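Local coordinates for protein putative SAM-dependent O-methyltranferase (Podospora anserina, PDB 4YMG) that probably transfers a methyl group from S-adenosylmethionine to a hydroxyl of its substrate, as a cation-dependent O-methyltransferase, at residues S79-Y84 and Y114-R119; P66-E71 and E93-E98; I72-G77 and A105-A110. All coordinates share one frame; numbering follows the deposited sequence.

Interaction 1 of 3, residues S79-Y84 and Y114-R119; sequences SALAWY and YGVGDR. With SAM (S-adenosylmethionine), chain H.
With its CG trans to the backbone N (chi1 -178°), Y84 sends its ring off helix 78-86 into the loop 114-119, where R119, its CG tucked between backbone N and carbonyl carbon (chi1 42°), brings an extended chain over the ring. In the Rossmann-like fold of class I methyltransferases, this contact joins the helix after strand 68-72 to the connection between helix 101-114 and strand 120-124. The Y84 ring is clamped on both faces. Over one, the R119 guanidinium lies nearly flat, its plane 17° from that of the ring and R119 CZ 3.9 Å from the Y84 centroid, a stacked cation-pi pair. Over the other, V116 CG1 points a methyl at the ring centre in a CH-pi contact, 3.3 Å from the Y84 centroid. The same methyl meets L81 CD2 at 3.7 Å, and the second L81 branch, CD1, reaches Y114 CD2 at 4.0 Å. D118 comes to the edge of the Y84 ring, its carboxylate steeply turned to it. At the start of the helix, S79 OG accepts a hydrogen bond from the SAM N atom. R119 NH1 is held by A92 O and T87 OG1, which is likely to limit the rotation of the guanidinium, while R119 NH2 gives a bent hydrogen bond of 2.9 Å to Y84 O, the donor tilted out of the carbonyl plane.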
loop_
_atom_site.group_PDB
_atom_site.type_symbol
_atom_site.label_atom_id
_atom_site.label_comp_id
_atom_site.label_asym_id
_atom_site.label_seq_id
_atom_site.Cartn_x
_atom_site.Cartn_y
_atom_site.Cartn_z
ATOM N N SER B 79 15.790 8.197 2.072
ATOM C CA SER B 79 14.473 8.292 1.440
ATOM C C SER B 79 14.452 9.454 0.447
ATOM O O SER B 79 13.835 9.351 -0.610
ATOM C CB SER B 79 13.355 8.439 2.492
ATOM O OG SER B 79 13.591 9.530 3.373
ATOM N N ALA B 80 15.140 10.548 0.777
ATOM C CA ALA B 80 15.258 11.670 -0.160
ATOM C C ALA B 80 15.850 11.217 -1.504
ATOM O O ALA B 80 15.386 11.616 -2.565
ATOM C CB ALA B 80 16.104 12.782 0.440
ATOM N N LEU B 81 16.878 10.382 -1.450
ATOM C CA LEU B 81 17.501 9.871 -2.659
ATOM C C LEU B 81 16.547 8.940 -3.416
ATOM O O LEU B 81 16.529 8.918 -4.659
ATOM C CB LEU B 81 18.807 9.148 -2.315
ATOM C CG LEU B 81 19.960 10.042 -1.844
ATOM C CD1 LEU B 81 21.132 9.181 -1.345
ATOM C CD2 LEU B 81 20.410 10.969 -2.965
ATOM N N ALA B 82 15.759 8.170 -2.674
ATOM C CA ALA B 82 14.732 7.336 -3.292
ATOM C C ALA B 82 13.721 8.198 -4.060
ATOM O O ALA B 82 13.380 7.892 -5.202
ATOM C CB ALA B 82 14.019 6.488 -2.237
ATOM N N TRP B 83 13.237 9.270 -3.438
ATOM C CA TRP B 83 12.281 10.156 -4.112
ATOM C C TRP B 83 12.932 10.762 -5.350
ATOM O O TRP B 83 12.294 10.888 -6.402
ATOM C CB TRP B 83 11.781 11.279 -3.187
ATOM C CG TRP B 83 11.098 10.815 -1.910
ATOM C CD1 TRP B 83 11.417 11.192 -0.631
ATOM C CD2 TRP B 83 9.978 9.913 -1.792
ATOM N NE1 TRP B 83 10.578 10.579 0.270
ATOM C CE2 TRP B 83 9.686 9.791 -0.413
ATOM C CE3 TRP B 83 9.203 9.196 -2.714
ATOM C CZ2 TRP B 83 8.655 8.978 0.066
ATOM C CZ3 TRP B 83 8.179 8.377 -2.233
ATOM C CH2 TRP B 83 7.914 8.278 -0.859
ATOM N N TYR B 84 14.210 11.119 -5.216
ATOM C CA TYR B 84 14.982 11.654 -6.331
ATOM C C TYR B 84 14.985 10.669 -7.500
ATOM O O TYR B 84 14.700 11.043 -8.636
ATOM C CB TYR B 84 16.416 11.983 -5.893
ATOM C CG TYR B 84 17.269 12.595 -6.983
ATOM C CD1 TYR B 84 17.333 13.974 -7.153
ATOM C CD2 TYR B 84 18.010 11.797 -7.845
ATOM C CE1 TYR B 84 18.104 14.542 -8.153
ATOM C CE2 TYR B 84 18.786 12.357 -8.856
ATOM C CZ TYR B 84 18.830 13.730 -9.003
ATOM O OH TYR B 84 19.600 14.295 -9.999
ATOM N N TYR B 114 26.289 12.168 -4.591
ATOM C CA TYR B 114 25.475 11.547 -5.629
ATOM C C TYR B 114 24.928 12.547 -6.645
ATOM O O TYR B 114 24.237 12.163 -7.589
ATOM C CB TYR B 114 24.346 10.743 -4.979
ATOM C CG TYR B 114 24.906 9.606 -4.159
ATOM C CD1 TYR B 114 25.564 8.548 -4.776
ATOM C CD2 TYR B 114 24.816 9.603 -2.770
ATOM C CE1 TYR B 114 26.100 7.507 -4.043
ATOM C CE2 TYR B 114 25.354 8.567 -2.023
ATOM C CZ TYR B 114 25.994 7.520 -2.670
ATOM O OH TYR B 114 26.530 6.480 -1.947
ATOM N N GLY B 115 25.261 13.823 -6.457
ATOM C CA GLY B 115 24.966 14.853 -7.437
ATOM C C GLY B 115 23.502 15.227 -7.558
ATOM O O GLY B 115 23.037 15.588 -8.638
ATOM N N VAL B 116 22.776 15.161 -6.449
ATOM C CA VAL B 116 21.337 15.410 -6.471
ATOM C C VAL B 116 20.965 16.827 -6.041
ATOM O O VAL B 116 19.808 17.095 -5.713
ATOM C CB VAL B 116 20.579 14.414 -5.565
ATOM C CG1 VAL B 116 20.774 12.994 -6.065
ATOM C CG2 VAL B 116 21.046 14.540 -4.130
ATOM N N GLY B 117 21.934 17.738 -6.063
ATOM C CA GLY B 117 21.698 19.088 -5.576
ATOM C C GLY B 117 20.801 19.930 -6.462
ATOM O O GLY B 117 20.365 21.005 -6.064
ATOM N N ASP B 118 20.523 19.449 -7.670
ATOM C CA ASP B 118 19.732 20.224 -8.619
ATOM C C ASP B 118 18.279 20.427 -8.166
ATOM O O ASP B 118 17.631 21.390 -8.577
ATOM C CB ASP B 118 19.769 19.573 -10.016
ATOM C CG ASP B 118 19.561 18.061 -9.984
ATOM O OD1 ASP B 118 20.006 17.411 -9.017
ATOM O OD2 ASP B 118 18.971 17.518 -10.944
ATOM N N ARG B 119 17.764 19.549 -7.313
ATOM C CA ARG B 119 16.360 19.669 -6.915
ATOM C C ARG B 119 16.049 19.141 -5.510
ATOM O O ARG B 119 14.899 19.203 -5.064
ATOM C CB ARG B 119 15.471 18.960 -7.937
ATOM C CG ARG B 119 16.012 17.636 -8.419
ATOM C CD ARG B 119 15.372 17.229 -9.745
ATOM N NE ARG B 119 15.639 15.827 -10.060
ATOM C CZ ARG B 119 14.910 14.803 -9.623
ATOM N NH1 ARG B 119 13.845 15.012 -8.841
ATOM N NH2 ARG B 119 15.244 13.568 -9.972
HETATM N N SAM H . 13.279 9.308 6.255
HETATM C CA SAM H . 14.506 8.604 6.639
HETATM C C SAM H . 14.716 7.298 5.872
HETATM O O SAM H . 13.788 6.738 5.269
HETATM O OXT SAM H . 15.836 6.781 5.866
HETATM C CB SAM H . 14.577 8.291 8.129
HETATM C CG SAM H . 13.908 9.280 9.076
HETATM S SD SAM H . 14.439 9.015 10.789
HETATM C CE SAM H . 13.295 7.687 11.272
HETATM C "C5'" SAM H . 13.699 10.431 11.669
HETATM C "C4'" SAM H . 14.498 11.705 11.434
HETATM O "O4'" SAM H . 13.756 12.821 11.886
HETATM C "C3'" SAM H . 15.802 11.692 12.230
HETATM O "O3'" SAM H . 16.871 11.957 11.353
HETATM C "C2'" SAM H . 15.651 12.813 13.248
HETATM O "O2'" SAM H . 16.853 13.512 13.480
HETATM C "C1'" SAM H . 14.601 13.699 12.593
HETATM N N9 SAM H . 13.808 14.480 13.553
HETATM C C8 SAM H . 13.274 14.081 14.759
HETATM N N7 SAM H . 12.607 15.135 15.301
HETATM C C5 SAM H . 12.692 16.187 14.441
HETATM C C6 SAM H . 12.215 17.494 14.475
HETATM N N6 SAM H . 11.499 17.930 15.508
HETATM N N1 SAM H . 12.484 18.345 13.419
HETATM C C2 SAM H . 13.235 17.918 12.348
HETATM N N3 SAM H . 13.712 16.624 12.311
HETATM C C4 SAM H . 13.435 15.776 13.335
HETATM O O HOH W 1 17.318 13.876 -12.008
#

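Interaction 2 of 3, residues P66-E71 and E93-E98; sequences PKRILE and EIVTLE. With SAM (S-adenosylmethionine), chain H.
R68 and E93 stand side by side at the start of two parallel strands, 68-71 and 93-98, and close that end with a salt bridge: R68 NE donates to E93 OE1 at 2.9 Å, and R68 NH2 adds a weak second bond to the same oxygen. A bend in the arginine chain at chi3 (86°) turns NE to E93 OE1, which lies near the guanidinium plane at its edge, the carboxylate itself turned 42° from that plane. R68 NH1 is satisfied by the carbonyls of E135 and E137, and F138 makes a cation-pi contact with the group. Replacing R68 by an alanine is likely to leave the E93 carboxylate without its charged mate and the E135 and E137 carbonyls without this donor.

Along the strands the peptide groups pair in regular parallel register. I69 N donates to E93 O, V95 N to I69 O, E71 N to V95 O and L97 N to E71 O, at 2.7 to 3.0 Å, the last the least straight. On the face carrying R68 and E93, L70 CD1 packs against V95 CG1 and L97 CG. On the other face the buried E71 carboxylate is divided: OE2 receives the T96 hydroxyl (OG1) at 2.7 Å through its anti lone pair, while OE1 is bonded to S79 OG and weakly to W83 NE1.

E98, at the strand's end, grips the cofactor ribose with both oxygens, OE1 taking SAM O3' at 2.8 Å and OE2 taking SAM O2' at 2.6 Å; Y75 N and S100 N steady the carboxylate. Parallel strands joined through helix 78-86, with an acidic residue closing the second on the ribose diol, are the beta-alpha-beta unit characteristic of Rossmann-like methyltransferases.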
loop_
_atom_site.group_PDB
_atom_site.type_symbol
_atom_site.label_atom_id
_atom_site.label_comp_id
_atom_site.label_asym_id
_atom_site.label_seq_id
_atom_site.Cartn_x
_atom_site.Cartn_y
_atom_site.Cartn_z
ATOM N N PRO B 66 4.651 12.815 -8.808
ATOM C CA PRO B 66 4.402 14.090 -8.127
ATOM C C PRO B 66 5.280 15.192 -8.709
ATOM O O PRO B 66 6.387 14.925 -9.186
ATOM C CB PRO B 66 4.765 13.792 -6.664
ATOM C CG PRO B 66 5.771 12.691 -6.752
ATOM C CD PRO B 66 5.402 11.867 -7.964
ATOM N N LYS B 67 4.772 16.415 -8.681
ATOM C CA LYS B 67 5.509 17.573 -9.163
ATOM C C LYS B 67 6.438 18.105 -8.082
ATOM O O LYS B 67 7.507 18.624 -8.368
ATOM C CB LYS B 67 4.534 18.661 -9.620
ATOM C CG LYS B 67 5.175 19.986 -9.973
ATOM C CD LYS B 67 4.275 20.806 -10.887
ATOM C CE LYS B 67 4.440 20.376 -12.342
ATOM N NZ LYS B 67 5.867 20.429 -12.781
ATOM N N ARG B 68 6.011 17.977 -6.833
ATOM C CA ARG B 68 6.811 18.411 -5.689
ATOM C C ARG B 68 6.654 17.414 -4.566
ATOM O O ARG B 68 5.550 16.927 -4.304
ATOM C CB ARG B 68 6.385 19.795 -5.181
ATOM C CG ARG B 68 6.818 20.973 -6.016
ATOM C CD ARG B 68 6.409 22.296 -5.332
ATOM N NE ARG B 68 7.383 22.783 -4.353
ATOM C CZ ARG B 68 7.064 23.450 -3.249
ATOM N NH1 ARG B 68 5.792 23.695 -2.958
ATOM N NH2 ARG B 68 8.012 23.870 -2.425
ATOM N N ILE B 69 7.754 17.129 -3.886
ATOM C CA ILE B 69 7.728 16.214 -2.754
ATOM C C ILE B 69 8.291 16.875 -1.512
ATOM O O ILE B 69 9.343 17.522 -1.559
ATOM C CB ILE B 69 8.535 14.938 -3.055
ATOM C CG1 ILE B 69 7.870 14.148 -4.179
ATOM C CG2 ILE B 69 8.689 14.091 -1.797
ATOM C CD1 ILE B 69 8.650 12.913 -4.586
ATOM N N LEU B 70 7.572 16.733 -0.405
ATOM C CA LEU B 70 8.071 17.150 0.902
ATOM C C LEU B 70 8.297 15.939 1.788
ATOM O O LEU B 70 7.448 15.055 1.860
ATOM C CB LEU B 70 7.077 18.096 1.572
ATOM C CG LEU B 70 7.302 18.426 3.041
ATOM C CD1 LEU B 70 8.611 19.194 3.237
ATOM C CD2 LEU B 70 6.121 19.241 3.530
ATOM N N GLU B 71 9.425 15.879 2.485
ATOM C CA GLU B 71 9.528 14.851 3.507
ATOM C C GLU B 71 10.019 15.459 4.810
ATOM O O GLU B 71 10.825 16.407 4.829
ATOM C CB GLU B 71 10.429 13.685 3.044
ATOM C CG GLU B 71 11.879 13.900 3.305
ATOM C CD GLU B 71 12.763 12.695 3.009
ATOM O OE1 GLU B 71 12.255 11.602 2.651
ATOM O OE2 GLU B 71 13.991 12.851 3.182
ATOM N N GLU B 93 10.907 18.853 -7.501
ATOM C CA GLU B 93 11.609 19.398 -6.348
ATOM C C GLU B 93 11.360 18.495 -5.145
ATOM O O GLU B 93 10.250 17.993 -4.944
ATOM C CB GLU B 93 11.152 20.827 -6.035
ATOM C CG GLU B 93 11.907 21.446 -4.868
ATOM C CD GLU B 93 11.447 22.857 -4.528
ATOM O OE1 GLU B 93 10.260 23.187 -4.751
ATOM O OE2 GLU B 93 12.282 23.639 -4.032
ATOM N N ILE B 94 12.398 18.283 -4.352
ATOM C CA ILE B 94 12.294 17.440 -3.173
ATOM C C ILE B 94 12.775 18.233 -1.972
ATOM O O ILE B 94 13.948 18.583 -1.862
ATOM C CB ILE B 94 13.094 16.141 -3.346
ATOM C CG1 ILE B 94 12.446 15.313 -4.459
ATOM C CG2 ILE B 94 13.118 15.338 -2.037
ATOM C CD1 ILE B 94 13.392 14.436 -5.162
ATOM N N VAL B 95 11.839 18.565 -1.097
ATOM C CA VAL B 95 12.153 19.336 0.094
ATOM C C VAL B 95 12.255 18.391 1.285
ATOM O O VAL B 95 11.344 17.605 1.546
ATOM C CB VAL B 95 11.084 20.405 0.359
ATOM C CG1 VAL B 95 11.405 21.162 1.629
ATOM C CG2 VAL B 95 10.972 21.351 -0.849
ATOM N N THR B 96 13.355 18.444 2.012
ATOM C CA THR B 96 13.465 17.544 3.145
ATOM C C THR B 96 13.935 18.270 4.408
ATOM O O THR B 96 14.860 19.094 4.371
ATOM C CB THR B 96 14.394 16.340 2.789
ATOM O OG1 THR B 96 14.465 15.430 3.897
ATOM C CG2 THR B 96 15.789 16.800 2.369
ATOM N N LEU B 97 13.270 17.973 5.524
ATOM C CA LEU B 97 13.500 18.686 6.778
ATOM C C LEU B 97 14.265 17.830 7.780
ATOM O O LEU B 97 14.004 16.635 7.890
ATOM C CB LEU B 97 12.174 19.127 7.412
ATOM C CG LEU B 97 11.095 19.783 6.543
ATOM C CD1 LEU B 97 9.999 20.357 7.437
ATOM C CD2 LEU B 97 11.687 20.860 5.661
ATOM N N GLU B 98 15.184 18.448 8.525
ATOM C CA GLU B 98 16.012 17.725 9.501
ATOM C C GLU B 98 16.568 18.688 10.561
ATOM O O GLU B 98 16.905 19.817 10.234
ATOM C CB GLU B 98 17.154 17.010 8.781
ATOM C CG GLU B 98 18.137 16.321 9.702
ATOM C CD GLU B 98 17.463 15.284 10.557
ATOM O OE1 GLU B 98 16.752 14.433 9.974
ATOM O OE2 GLU B 98 17.641 15.325 11.798
HETATM N N SAM H . 13.279 9.308 6.255
HETATM C CA SAM H . 14.506 8.604 6.639
HETATM C C SAM H . 14.716 7.298 5.872
HETATM O O SAM H . 13.788 6.738 5.269
HETATM O OXT SAM H . 15.836 6.781 5.866
HETATM C CB SAM H . 14.577 8.291 8.129
HETATM C CG SAM H . 13.908 9.280 9.076
HETATM S SD SAM H . 14.439 9.015 10.789
HETATM C CE SAM H . 13.295 7.687 11.272
HETATM C "C5'" SAM H . 13.699 10.431 11.669
HETATM C "C4'" SAM H . 14.498 11.705 11.434
HETATM O "O4'" SAM H . 13.756 12.821 11.886
HETATM C "C3'" SAM H . 15.802 11.692 12.230
HETATM O "O3'" SAM H . 16.871 11.957 11.353
HETATM C "C2'" SAM H . 15.651 12.813 13.248
HETATM O "O2'" SAM H . 16.853 13.512 13.480
HETATM C "C1'" SAM H . 14.601 13.699 12.593
HETATM N N9 SAM H . 13.808 14.480 13.553
HETATM C C8 SAM H . 13.274 14.081 14.759
HETATM N N7 SAM H . 12.607 15.135 15.301
HETATM C C5 SAM H . 12.692 16.187 14.441
HETATM C C6 SAM H . 12.215 17.494 14.475
HETATM N N6 SAM H . 11.499 17.930 15.508
HETATM N N1 SAM H . 12.484 18.345 13.419
HETATM C C2 SAM H . 13.235 17.918 12.348
HETATM N N3 SAM H . 13.712 16.624 12.311
HETATM C C4 SAM H . 13.435 15.776 13.335
HETATM O O HOH W 2 8.632 20.622 -9.129
#

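Interaction 3 of 3, residues I72-G77 and A105-A110; sequences IGCYSG and AASREA. With SAM (S-adenosylmethionine), chain H.
S107, on helix 101-114, presses its hydroxyl into the backbone of the turn C74-G77, part of the glycine-rich loop (ExGxxxG, the first conserved motif of class I methyltransferases) that follows strand 68-72. The polar approaches centre on this one atom. With OG beside the backbone N and anti to the carbonyl carbon (chi1 -68°), S107 brings that oxygen to 2.6 Å from Y75 O and 3.2 Å from S76 C. S107 OG is also hydrogen-bonded to M103 O, one turn earlier in its own helix. C74 points its CB toward the helix, and C74 SG stands 4.0 Å from S107 CB; the C74 side chain also packs on T96, E98 and F111.

The remaining packing between the segments is slight and apolar on the helix side: A110 CB faces S76 O at 3.9 Å, and A106 adds a little cover. S76 OG is engaged elsewhere, with T38.

Within the loop the backbone forms a type II' turn, closed by G77 N to C74 O (3.0 Å), with G77 at the N-cap of helix 78-86. A side chain at G77 would point toward S107, and at these backbone angles it would be jammed against the preceding carbonyl, which calls for glycine.

Cofactor contacts come from the loop's other side. Any CB on G73 would clash with SAM O4'. SAM O3' lies in the plane of the Y75 ring at its edge, 3.2 Å from Y75 CD1, and G73 O accepts a hydrogen bond of 2.9 Å from the SAM N atom.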
loop_
_atom_site.group_PDB
_atom_site.type_symbol
_atom_site.label_atom_id
_atom_site.label_comp_id
_atom_site.label_asym_id
_atom_site.label_seq_id
_atom_site.Cartn_x
_atom_site.Cartn_y
_atom_site.Cartn_z
ATOM N N ILE B 72 9.495 14.960 5.902
ATOM C CA ILE B 72 9.899 15.354 7.204
ATOM C C ILE B 72 10.691 14.236 7.852
ATOM O O ILE B 72 10.186 13.192 8.120
ATOM C CB ILE B 72 8.709 15.765 8.068
ATOM C CG1 ILE B 72 7.710 16.571 7.249
ATOM C CG2 ILE B 72 9.160 16.433 9.320
ATOM C CD1 ILE B 72 6.459 16.927 7.986
ATOM N N GLY B 73 11.967 14.484 8.029
ATOM C CA GLY B 73 12.880 13.616 8.729
ATOM C C GLY B 73 13.904 12.983 7.834
ATOM O O GLY B 73 13.847 11.848 7.542
ATOM N N CYS B 74 14.840 13.774 7.375
ATOM C CA CYS B 74 15.779 13.398 6.347
ATOM C C CYS B 74 16.741 12.281 6.762
ATOM O O CYS B 74 17.061 11.448 5.999
ATOM C CB CYS B 74 16.590 14.593 5.923
ATOM S SG CYS B 74 17.600 14.351 4.483
ATOM N N TYR B 75 17.145 12.284 8.012
ATOM C CA TYR B 75 18.188 11.411 8.551
ATOM C C TYR B 75 19.462 11.506 7.694
ATOM O O TYR B 75 20.085 12.567 7.643
ATOM C CB TYR B 75 17.691 9.959 8.667
ATOM C CG TYR B 75 18.589 9.086 9.539
ATOM C CD1 TYR B 75 18.875 9.454 10.855
ATOM C CD2 TYR B 75 19.136 7.900 9.052
ATOM C CE1 TYR B 75 19.685 8.677 11.660
ATOM C CE2 TYR B 75 19.952 7.101 9.853
ATOM C CZ TYR B 75 20.215 7.495 11.159
ATOM O OH TYR B 75 21.020 6.730 11.963
ATOM N N SER B 76 19.836 10.421 7.016
ATOM C CA SER B 76 21.057 10.415 6.205
ATOM C C SER B 76 20.771 10.707 4.739
ATOM O O SER B 76 21.692 10.770 3.922
ATOM C CB SER B 76 21.791 9.071 6.319
ATOM O OG SER B 76 21.130 8.057 5.581
ATOM N N GLY B 77 19.493 10.865 4.409
ATOM C CA GLY B 77 19.099 11.256 3.067
ATOM C C GLY B 77 18.666 10.090 2.203
ATOM O O GLY B 77 18.442 10.251 1.002
ATOM N N ALA B 105 24.826 17.165 8.311
ATOM C CA ALA B 105 26.145 17.085 7.681
ATOM C C ALA B 105 26.262 15.822 6.809
ATOM O O ALA B 105 26.715 15.882 5.663
ATOM C CB ALA B 105 27.237 17.120 8.740
ATOM N N ALA B 106 25.821 14.690 7.349
ATOM C CA ALA B 106 25.803 13.437 6.596
ATOM C C ALA B 106 24.963 13.532 5.311
ATOM O O ALA B 106 25.344 13.008 4.259
ATOM C CB ALA B 106 25.285 12.316 7.476
ATOM N N SER B 107 23.818 14.197 5.401
ATOM C CA SER B 107 22.912 14.291 4.264
ATOM C C SER B 107 23.478 15.207 3.193
ATOM O O SER B 107 23.392 14.899 2.004
ATOM C CB SER B 107 21.530 14.784 4.711
ATOM O OG SER B 107 20.885 13.807 5.511
ATOM N N ARG B 108 24.060 16.331 3.616
ATOM C CA ARG B 108 24.701 17.257 2.679
ATOM C C ARG B 108 25.828 16.555 1.936
ATOM O O ARG B 108 25.956 16.688 0.720
ATOM C CB ARG B 108 25.245 18.496 3.395
ATOM C CG ARG B 108 24.180 19.372 4.019
ATOM C CD ARG B 108 24.416 20.847 3.724
ATOM N NE ARG B 108 23.254 21.650 4.101
ATOM C CZ ARG B 108 22.238 21.931 3.286
ATOM N NH1 ARG B 108 22.241 21.483 2.033
ATOM N NH2 ARG B 108 21.215 22.662 3.726
ATOM N N GLU B 109 26.628 15.801 2.684
ATOM C CA GLU B 109 27.730 15.012 2.135
ATOM C C GLU B 109 27.243 14.002 1.097
ATOM O O GLU B 109 27.823 13.870 0.016
ATOM C CB GLU B 109 28.461 14.288 3.272
ATOM C CG GLU B 109 29.662 13.476 2.858
ATOM C CD GLU B 109 30.229 12.666 4.015
ATOM O OE1 GLU B 109 29.843 12.927 5.180
ATOM O OE2 GLU B 109 31.058 11.764 3.758
ATOM N N ALA B 110 26.182 13.282 1.444
ATOM C CA ALA B 110 25.590 12.297 0.548
ATOM C C ALA B 110 24.978 12.968 -0.676
ATOM O O ALA B 110 25.118 12.470 -1.796
ATOM C CB ALA B 110 24.530 11.466 1.287
HETATM N N SAM H . 13.279 9.308 6.255
HETATM C CA SAM H . 14.506 8.604 6.639
HETATM C C SAM H . 14.716 7.298 5.872
HETATM O O SAM H . 13.788 6.738 5.269
HETATM O OXT SAM H . 15.836 6.781 5.866
HETATM C CB SAM H . 14.577 8.291 8.129
HETATM C CG SAM H . 13.908 9.280 9.076
HETATM S SD SAM H . 14.439 9.015 10.789
HETATM C CE SAM H . 13.295 7.687 11.272
HETATM C "C5'" SAM H . 13.699 10.431 11.669
HETATM C "C4'" SAM H . 14.498 11.705 11.434
HETATM O "O4'" SAM H . 13.756 12.821 11.886
HETATM C "C3'" SAM H . 15.802 11.692 12.230
HETATM O "O3'" SAM H . 16.871 11.957 11.353
HETATM C "C2'" SAM H . 15.651 12.813 13.248
HETATM O "O2'" SAM H . 16.853 13.512 13.480
HETATM C "C1'" SAM H . 14.601 13.699 12.593
HETATM N N9 SAM H . 13.808 14.480 13.553
HETATM C C8 SAM H . 13.274 14.081 14.759
HETATM N N7 SAM H . 12.607 15.135 15.301
HETATM C C5 SAM H . 12.692 16.187 14.441
HETATM C C6 SAM H . 12.215 17.494 14.475
HETATM N N6 SAM H . 11.499 17.930 15.508
HETATM N N1 SAM H . 12.484 18.345 13.419
HETATM C C2 SAM H . 13.235 17.918 12.348
HETATM N N3 SAM H . 13.712 16.624 12.311
HETATM C C4 SAM H . 13.435 15.776 13.335
#

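From the N terminus, strand 68-72 runs into the loop 72-77 and helix 78-86, and each of these finds its partner further on in the same order. Interaction 2 closes the first loop, when strand 93-98 returns beside 66-71; interaction 3 follows as helix 101-114 reaches 72-77, and interaction 1 as the loop 114-119 meets 79-84. The three closures cross pairwise and none nests. Interactions 1 and 2 also touch directly, through E71 and S79 and where the R119 carbonyl meets I94 N, while the L97 carbonyl meets G73 N between interactions 2 and 3. The strand end, the loop and the start of helix 78-86 meet SAM, with helix 101-114 packed behind the loop.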